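Local atomic coordinates of taurocyamine kinase (Schistosoma mansoni, PDB entry 4WOD), a protein that reversibly transfers phosphate between ATP and taurocyamine, using magnesium as cofactor, and carries two phosphagen kinase repeats in one chain. Residues P368-A373 with K397-R402; K374-A379 with H411-G416. The protein carries 4 engineered substitutions. All coordinates share one frame; numbering follows the deposited sequence.

In the fold
Helix 369-376, in the N-terminal phosphagen kinase domain of the second repeat, is held at both ends by these contacts, whose centres lie about 11 Å apart. Interaction 1 joins its first turn to the turn that follows helix 392-398; it is only partly buried and combines a carboxylate, a bridging water and a buried leucine. Interaction 2 joins the last part of the same helix to helix 409-418, is fully buried, and is made of methyl groups set against a methyl and a backbone carbonyl. CD1 of Ile-413 in interaction 2 packs on Leu-369 and Leu-372, so the apolar side of interaction 1 is continuous with interaction 2.

Interaction 1 (P368-A373 with K397-R402); sequences PLTYLA and KYDGKR
In the all-helical N-terminal phosphagen kinase domain of the second repeat, helix 369-376 begins with Pro-368 at the N-cap position, and there Leu-369 and Thr-370 meet Asp-399, the first residue past helix 392-398. The carboxylate comes across the start of the helix with an oxygen on each residue: OD1 of Asp-399 lies 3.6 Å from CB of Leu-369, and OD2 of Asp-399 is 3.6 Å from CG2 of Thr-370, the two side chains of this second pair crossing nearly at right angles. CG of Asp-399 stands anti to the backbone N (chi1 -154°), which carries the carboxylate back towards the helix. A water completes the link. It accepts the N-H of Thr-370, 3.1 Å from N to the water oxygen, and donates to OD2 of Asp-399 over 3.0 Å. A first-turn amide thus finds its acceptor in the water, and the carboxylate near this helix end is probably stabilised by the helix dipole. CD2 of Leu-369 adds an apolar touch, 3.9 Å from CA of Asp-399. Asp-399 itself is the second residue of a type II turn from Tyr-398 to Lys-401, with Gly-400 at positive phi (82°). Around the contact, Tyr-355 of helix 331-355 hydrogen-bonds OD1 of Asp-399 through its hydroxyl, Thr-370 also touches Ile-395 of helix 392-398, and Leu-369 also packs on Leu-409 and Ile-413 of helix 409-418.

Interaction 2 (K374-A379 with H411-G416); sequences KLLEGA and HMIRNG
Leu-376 points from the closing turn of helix 369-376 at Gly-416 and Ile-413 of helix 409-418, a buried helix-to-helix contact within the small all-helical N-terminal domain of a phosphagen kinase. The backbones come closest at Leu-376 and Gly-416, whose CA atoms are 6.3 Å apart. Starting at CB of Leu-376, the side chain heads for the other helix but CB itself stops short of it, with CD1 of Ile-413 still 5.1 Å away. CG stands anti to the backbone N (chi1 -170°), and from there the two methyls part company. CD1 of Leu-376 drops onto Gly-416, 3.5 Å from its carbonyl C, almost straight above the flat face of the carbonyl group. With no side chain on Gly-416, the backbone itself serves as the surface on which the methyl rests. CD1 of Leu-376 also lies 4.0 Å from CB of Ala-379, roughly at right angles to the approach to Gly-416. CD2 of Leu-376 goes the other way, to CD1 of Ile-413 at 4.3 Å, a looser methyl-to-methyl touch. That same CD1 of Ile-413 also meets CB of Leu-372, an extension of the contact along helix 369-376. Helix 409-418 is kinked here, the N atoms of Asn-415 and Gly-416 making no bond to the preceding turn. Thr-386 and Arg-387 of helix 385-388 pack on Leu-376 as well. Cys-631, the predicted active-site residue of this repeat, lies in the neighbourhood of Gly-416. The carbonyl O of Gly-416, 3.6 Å from CD1 of Leu-376, accepts a hydrogen bond from ND2 of Asn-420.

Interaction 1 (P368-A373 with K397-R402)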
ATOM      1  N   PRO A 368      -6.546  18.446  -5.719  1.00 21.58           N
ATOM      2  CA  PRO A 368      -6.490  19.565  -6.666  1.00 18.71           C
ATOM      3  C   PRO A 368      -5.379  19.396  -7.711  1.00 19.22           C
ATOM      4  O   PRO A 368      -4.282  18.921  -7.387  1.00 18.20           O
ATOM      5  CB  PRO A 368      -6.209  20.767  -5.762  1.00 18.66           C
ATOM      6  CG  PRO A 368      -6.908  20.418  -4.480  1.00 18.06           C
ATOM      7  CD  PRO A 368      -6.635  18.916  -4.324  1.00 20.20           C
ATOM      8  N   LEU A 369      -5.691  19.751  -8.953  1.00 16.41           N
ATOM      9  CA  LEU A 369      -4.727  19.695 -10.044  1.00 17.28           C
ATOM     10  C   LEU A 369      -3.386  20.356  -9.693  1.00 18.47           C
ATOM     11  O   LEU A 369      -2.325  19.799  -9.967  1.00 18.73           O
ATOM     12  CB  LEU A 369      -5.316  20.348 -11.288  1.00 16.83           C
ATOM     13  CG  LEU A 369      -4.394  20.456 -12.498  1.00 17.49           C
ATOM     14  CD1 LEU A 369      -3.817  19.065 -12.887  1.00 11.17           C
ATOM     15  CD2 LEU A 369      -5.148  21.096 -13.652  1.00 16.96           C
ATOM     16  N   THR A 370      -3.424  21.534  -9.081  1.00 17.78           N
ATOM     17  CA  THR A 370      -2.162  22.226  -8.783  1.00 22.89           C
ATOM     18  C   THR A 370      -1.345  21.522  -7.705  1.00 23.28           C
ATOM     19  O   THR A 370      -0.115  21.655  -7.677  1.00 26.01           O
ATOM     20  CB  THR A 370      -2.389  23.678  -8.346  1.00 22.73           C
ATOM     21  OG1 THR A 370      -3.277  23.695  -7.227  1.00 24.10           O
ATOM     22  CG2 THR A 370      -2.984  24.483  -9.493  1.00 26.43           C
ATOM     23  N   TYR A 371      -2.014  20.772  -6.831  1.00 21.07           N
ATOM     24  CA  TYR A 371      -1.311  19.961  -5.829  1.00 24.86           C
ATOM     25  C   TYR A 371      -0.580  18.802  -6.500  1.00 23.22           C
ATOM     26  O   TYR A 371       0.596  18.534  -6.219  1.00 19.92           O
ATOM     27  CB  TYR A 371      -2.282  19.421  -4.772  1.00 22.28           C
ATOM     28  CG  TYR A 371      -1.642  18.497  -3.743  1.00 20.46           C
ATOM     29  CD1 TYR A 371      -0.984  19.018  -2.628  1.00 27.64           C
ATOM     30  CD2 TYR A 371      -1.712  17.109  -3.867  1.00 19.36           C
ATOM     31  CE1 TYR A 371      -0.401  18.187  -1.682  1.00 29.78           C
ATOM     32  CE2 TYR A 371      -1.137  16.269  -2.923  1.00 21.41           C
ATOM     33  CZ  TYR A 371      -0.475  16.811  -1.831  1.00 30.68           C
ATOM     34  OH  TYR A 371       0.104  15.992  -0.864  1.00 27.20           O
ATOM     35  N   LEU A 372      -1.288  18.108  -7.382  1.00 19.26           N
ATOM     36  CA  LEU A 372      -0.689  16.995  -8.113  1.00 19.39           C
ATOM     37  C   LEU A 372       0.406  17.466  -9.052  1.00 17.61           C
ATOM     38  O   LEU A 372       1.375  16.750  -9.280  1.00 19.26           O
ATOM     39  CB  LEU A 372      -1.760  16.222  -8.902  1.00 16.74           C
ATOM     40  CG  LEU A 372      -2.743  15.468  -8.005  1.00 17.18           C
ATOM     41  CD1 LEU A 372      -3.869  14.793  -8.840  1.00 19.05           C
ATOM     42  CD2 LEU A 372      -2.027  14.455  -7.130  1.00 17.62           C
ATOM     43  N   ALA A 373       0.251  18.662  -9.613  1.00 18.76           N
ATOM     44  CA  ALA A 373       1.270  19.199 -10.509  1.00 23.10           C
ATOM     45  C   ALA A 373       2.588  19.428  -9.750  1.00 27.12           C
ATOM     46  O   ALA A 373       3.670  19.302 -10.324  1.00 25.16           O
ATOM     47  CB  ALA A 373       0.787  20.490 -11.152  1.00 19.26           C
ATOM     48  N   LYS A 397      -6.229  26.691 -17.971  1.00 20.18           N
ATOM     49  CA  LYS A 397      -7.405  26.409 -18.793  1.00 22.50           C
ATOM     50  C   LYS A 397      -8.301  25.328 -18.183  1.00 21.38           C
ATOM     51  O   LYS A 397      -9.517  25.465 -18.191  1.00 25.14           O
ATOM     52  CB  LYS A 397      -6.969  25.982 -20.198  1.00 18.58           C
ATOM     53  CG  LYS A 397      -8.076  25.817 -21.214  1.00 23.71           C
ATOM     54  CD  LYS A 397      -7.476  25.389 -22.553  1.00 23.10           C
ATOM     55  CE  LYS A 397      -8.531  24.831 -23.481  1.00 26.62           C
ATOM     56  NZ  LYS A 397      -9.389  25.876 -24.089  1.00 29.03           N
ATOM     57  N   TYR A 398      -7.692  24.259 -17.662  1.00 19.20           N
ATOM     58  CA  TYR A 398      -8.424  23.028 -17.329  1.00 21.21           C
ATOM     59  C   TYR A 398      -8.654  22.772 -15.837  1.00 20.38           C
ATOM     60  O   TYR A 398      -9.392  21.857 -15.471  1.00 20.94           O
ATOM     61  CB  TYR A 398      -7.683  21.821 -17.922  1.00 19.26           C
ATOM     62  CG  TYR A 398      -7.862  21.678 -19.415  1.00 21.10           C
ATOM     63  CD1 TYR A 398      -9.089  21.947 -20.012  1.00 20.32           C
ATOM     64  CD2 TYR A 398      -6.810  21.265 -20.224  1.00 17.27           C
ATOM     65  CE1 TYR A 398      -9.265  21.807 -21.379  1.00 19.02           C
ATOM     66  CE2 TYR A 398      -6.976  21.116 -21.587  1.00 17.95           C
ATOM     67  CZ  TYR A 398      -8.205  21.398 -22.163  1.00 20.41           C
ATOM     68  OH  TYR A 398      -8.378  21.268 -23.526  1.00 20.06           O
ATOM     69  N   ASP A 399      -8.004  23.544 -14.975  1.00 18.53           N
ATOM     70  CA  ASP A 399      -8.251  23.434 -13.539  1.00 20.66           C
ATOM     71  C   ASP A 399      -9.745  23.618 -13.235  1.00 18.45           C
ATOM     72  O   ASP A 399     -10.338  24.615 -13.606  1.00 26.53           O
ATOM     73  CB  ASP A 399      -7.423  24.478 -12.779  1.00 24.94           C
ATOM     74  CG  ASP A 399      -7.127  24.071 -11.345  1.00 26.76           C
ATOM     75  OD1 ASP A 399      -7.656  23.043 -10.867  1.00 30.22           O
ATOM     76  OD2 ASP A 399      -6.362  24.796 -10.680  1.00 38.05           O
ATOM     77  N   GLY A 400     -10.369  22.659 -12.577  1.00 22.77           N
ATOM     78  CA  GLY A 400     -11.776  22.826 -12.268  1.00 28.32           C
ATOM     79  C   GLY A 400     -12.732  22.480 -13.400  1.00 30.57           C
ATOM     80  O   GLY A 400     -13.948  22.677 -13.288  1.00 34.22           O
ATOM     81  N   LYS A 401     -12.197  21.953 -14.495  1.00 21.99           N
ATOM     82  CA  LYS A 401     -13.051  21.447 -15.562  1.00 22.23           C
ATOM     83  C   LYS A 401     -13.304  19.949 -15.363  1.00 21.05           C
ATOM     84  O   LYS A 401     -12.410  19.207 -14.941  1.00 21.80           O
ATOM     85  CB  LYS A 401     -12.420  21.719 -16.936  1.00 23.63           C
ATOM     86  CG  LYS A 401     -13.284  21.246 -18.097  1.00 25.10           C
ATOM     87  CD  LYS A 401     -13.365  22.278 -19.217  1.00 38.85           C
ATOM     88  CE  LYS A 401     -14.803  22.436 -19.729  1.00 34.88           C
ATOM     89  NZ  LYS A 401     -15.511  21.126 -19.846  1.00 33.51           N
ATOM     90  N   ARG A 402     -14.525  19.511 -15.659  1.00 21.40           N
ATOM     91  CA  ARG A 402     -14.859  18.086 -15.614  1.00 17.19           C
ATOM     92  C   ARG A 402     -15.514  17.671 -16.918  1.00 18.70           C
ATOM     93  O   ARG A 402     -16.169  18.490 -17.578  1.00 13.54           O
ATOM     94  CB  ARG A 402     -15.798  17.762 -14.451  1.00 19.40           C
ATOM     95  CG  ARG A 402     -15.237  18.083 -13.066  1.00 17.25           C
ATOM     96  CD  ARG A 402     -15.633  17.017 -12.030  1.00 20.95           C
ATOM     97  NE  ARG A 402     -14.912  17.237 -10.778  1.00 20.06           N
ATOM     98  CZ  ARG A 402     -14.497  16.273  -9.966  1.00 24.49           C
ATOM     99  NH1 ARG A 402     -14.748  14.991 -10.252  1.00 19.11           N
ATOM    100  NH2 ARG A 402     -13.841  16.597  -8.849  1.00 22.76           N
TER
HETATM  101  O   HOH W   1      -6.046  22.956  -8.279  1.00 23.46           O

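Interaction 2 (K374-A379 with H411-G416)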
ATOM      1  N   LYS A 374       2.493  19.762  -8.466  1.00 23.22           N
ATOM      2  CA  LYS A 374       3.700  19.929  -7.649  1.00 24.07           C
ATOM      3  C   LYS A 374       4.372  18.577  -7.435  1.00 24.84           C
ATOM      4  O   LYS A 374       5.582  18.456  -7.616  1.00 25.56           O
ATOM      5  CB  LYS A 374       3.379  20.597  -6.309  1.00 25.02           C
ATOM      6  CG  LYS A 374       2.810  22.003  -6.449  1.00 33.22           C
ATOM      7  CD  LYS A 374       2.934  22.802  -5.154  1.00 37.68           C
ATOM      8  CE  LYS A 374       1.560  23.132  -4.548  1.00 43.86           C
ATOM      9  NZ  LYS A 374       1.109  24.528  -4.834  1.00 42.08           N
ATOM     10  N   LEU A 375       3.600  17.544  -7.106  1.00 22.21           N
ATOM     11  CA  LEU A 375       4.215  16.212  -6.944  1.00 20.12           C
ATOM     12  C   LEU A 375       4.879  15.739  -8.247  1.00 24.85           C
ATOM     13  O   LEU A 375       5.930  15.077  -8.223  1.00 24.85           O
ATOM     14  CB  LEU A 375       3.185  15.181  -6.463  1.00 22.71           C
ATOM     15  CG  LEU A 375       2.590  15.382  -5.065  1.00 24.87           C
ATOM     16  CD1 LEU A 375       1.496  14.361  -4.771  1.00 22.67           C
ATOM     17  CD2 LEU A 375       3.676  15.312  -4.004  1.00 26.85           C
ATOM     18  N   LEU A 376       4.280  16.103  -9.378  1.00 23.84           N
ATOM     19  CA  LEU A 376       4.766  15.683 -10.689  1.00 26.63           C
ATOM     20  C   LEU A 376       6.100  16.340 -11.058  1.00 26.68           C
ATOM     21  O   LEU A 376       6.798  15.879 -11.959  1.00 24.69           O
ATOM     22  CB  LEU A 376       3.706  15.987 -11.747  1.00 24.32           C
ATOM     23  CG  LEU A 376       3.878  15.424 -13.157  1.00 19.94           C
ATOM     24  CD1 LEU A 376       3.957  13.886 -13.161  1.00 20.95           C
ATOM     25  CD2 LEU A 376       2.736  15.930 -14.064  1.00 21.89           C
ATOM     26  N   GLU A 377       6.471  17.403 -10.346  1.00 26.99           N
ATOM     27  CA  GLU A 377       7.740  18.079 -10.613  1.00 31.03           C
ATOM     28  C   GLU A 377       8.950  17.156 -10.462  1.00 28.73           C
ATOM     29  O   GLU A 377      10.014  17.436 -11.005  1.00 31.57           O
ATOM     30  CB  GLU A 377       7.893  19.297  -9.699  1.00 30.13           C
ATOM     31  CG  GLU A 377       6.855  20.350 -10.004  1.00 30.57           C
ATOM     32  CD  GLU A 377       7.176  21.694  -9.390  1.00 33.60           C
ATOM     33  OE1 GLU A 377       8.188  21.801  -8.659  1.00 32.63           O
ATOM     34  OE2 GLU A 377       6.398  22.637  -9.631  1.00 30.11           O
ATOM     35  N   GLY A 378       8.774  16.048  -9.748  1.00 26.37           N
ATOM     36  CA  GLY A 378       9.829  15.065  -9.590  1.00 26.92           C
ATOM     37  C   GLY A 378      10.027  14.195 -10.820  1.00 30.93           C
ATOM     38  O   GLY A 378      10.966  13.398 -10.883  1.00 27.95           O
ATOM     39  N   ALA A 379       9.139  14.329 -11.801  1.00 26.30           N
ATOM     40  CA  ALA A 379       9.279  13.568 -13.035  1.00 28.55           C
ATOM     41  C   ALA A 379      10.181  14.320 -14.000  1.00 31.12           C
ATOM     42  O   ALA A 379      10.229  15.546 -13.994  1.00 31.43           O
ATOM     43  CB  ALA A 379       7.919  13.304 -13.667  1.00 28.58           C
ATOM     44  N   HIS A 411      -7.333  13.830 -12.268  1.00 16.65           N
ATOM     45  CA  HIS A 411      -7.482  12.379 -12.289  1.00 18.55           C
ATOM     46  C   HIS A 411      -6.419  11.709 -13.149  1.00 18.36           C
ATOM     47  O   HIS A 411      -5.849  10.682 -12.765  1.00 15.82           O
ATOM     48  CB  HIS A 411      -8.871  11.975 -12.822  1.00 15.81           C
ATOM     49  CG  HIS A 411      -9.943  11.981 -11.783  1.00 16.89           C
ATOM     50  ND1 HIS A 411     -11.029  12.829 -11.840  1.00 20.51           N
ATOM     51  CD2 HIS A 411     -10.094  11.247 -10.658  1.00 16.12           C
ATOM     52  CE1 HIS A 411     -11.814  12.602 -10.804  1.00 19.29           C
ATOM     53  NE2 HIS A 411     -11.264  11.651 -10.067  1.00 22.81           N
ATOM     54  N   MET A 412      -6.159  12.282 -14.321  1.00 19.75           N
ATOM     55  CA  MET A 412      -5.376  11.552 -15.308  1.00 21.19           C
ATOM     56  C   MET A 412      -3.861  11.720 -15.113  1.00 19.55           C
ATOM     57  O   MET A 412      -3.094  10.867 -15.539  1.00 17.56           O
ATOM     58  CB  MET A 412      -5.812  11.940 -16.737  1.00 16.96           C
ATOM     59  CG  MET A 412      -5.266  13.239 -17.309  1.00 18.66           C
ATOM     60  SD  MET A 412      -5.760  13.446 -19.072  1.00 32.70           S
ATOM     61  CE  MET A 412      -7.466  12.966 -18.944  1.00 15.84           C
ATOM     62  N   ILE A 413      -3.423  12.763 -14.417  1.00 19.15           N
ATOM     63  CA  ILE A 413      -1.990  12.870 -14.125  1.00 20.76           C
ATOM     64  C   ILE A 413      -1.602  12.242 -12.771  1.00 18.99           C
ATOM     65  O   ILE A 413      -0.411  12.117 -12.466  1.00 22.06           O
ATOM     66  CB  ILE A 413      -1.498  14.347 -14.136  1.00 21.14           C
ATOM     67  CG1 ILE A 413      -2.070  15.111 -12.940  1.00 17.53           C
ATOM     68  CG2 ILE A 413      -1.819  15.032 -15.486  1.00 18.61           C
ATOM     69  CD1 ILE A 413      -1.268  16.353 -12.580  1.00 15.89           C
ATOM     70  N   ARG A 414      -2.590  11.814 -11.988  1.00 20.40           N
ATOM     71  CA  ARG A 414      -2.342  11.311 -10.635  1.00 22.06           C
ATOM     72  C   ARG A 414      -1.329  10.160 -10.602  1.00 25.93           C
ATOM     73  O   ARG A 414      -0.435  10.134  -9.732  1.00 18.83           O
ATOM     74  CB  ARG A 414      -3.646  10.861  -9.969  1.00 19.04           C
ATOM     75  CG  ARG A 414      -3.505  10.695  -8.469  1.00 17.15           C
ATOM     76  CD  ARG A 414      -4.800  10.241  -7.774  1.00 19.56           C
ATOM     77  NE  ARG A 414      -4.672  10.351  -6.318  1.00 16.91           N
ATOM     78  CZ  ARG A 414      -4.133   9.410  -5.539  1.00 24.42           C
ATOM     79  NH1 ARG A 414      -3.682   8.273  -6.066  1.00 21.52           N
ATOM     80  NH2 ARG A 414      -4.038   9.607  -4.232  1.00 24.32           N
ATOM     81  N   ASN A 415      -1.447   9.212 -11.534  1.00 20.95           N
ATOM     82  CA  ASN A 415      -0.503   8.088 -11.513  1.00 19.55           C
ATOM     83  C   ASN A 415       0.939   8.592 -11.667  1.00 23.67           C
ATOM     84  O   ASN A 415       1.860   8.084 -11.019  1.00 23.10           O
ATOM     85  CB  ASN A 415      -0.810   7.045 -12.604  1.00 21.58           C
ATOM     86  CG  ASN A 415      -0.650   7.590 -14.005  1.00 19.55           C
ATOM     87  OD1 ASN A 415      -1.315   8.533 -14.389  1.00 23.40           O
ATOM     88  ND2 ASN A 415       0.280   7.033 -14.755  1.00 21.06           N
ATOM     89  N   GLY A 416       1.131   9.617 -12.491  1.00 19.39           N
ATOM     90  CA  GLY A 416       2.452  10.199 -12.682  1.00 19.87           C
ATOM     91  C   GLY A 416       2.902  11.035 -11.499  1.00 22.54           C
ATOM     92  O   GLY A 416       4.070  10.998 -11.087  1.00 21.47           O
TER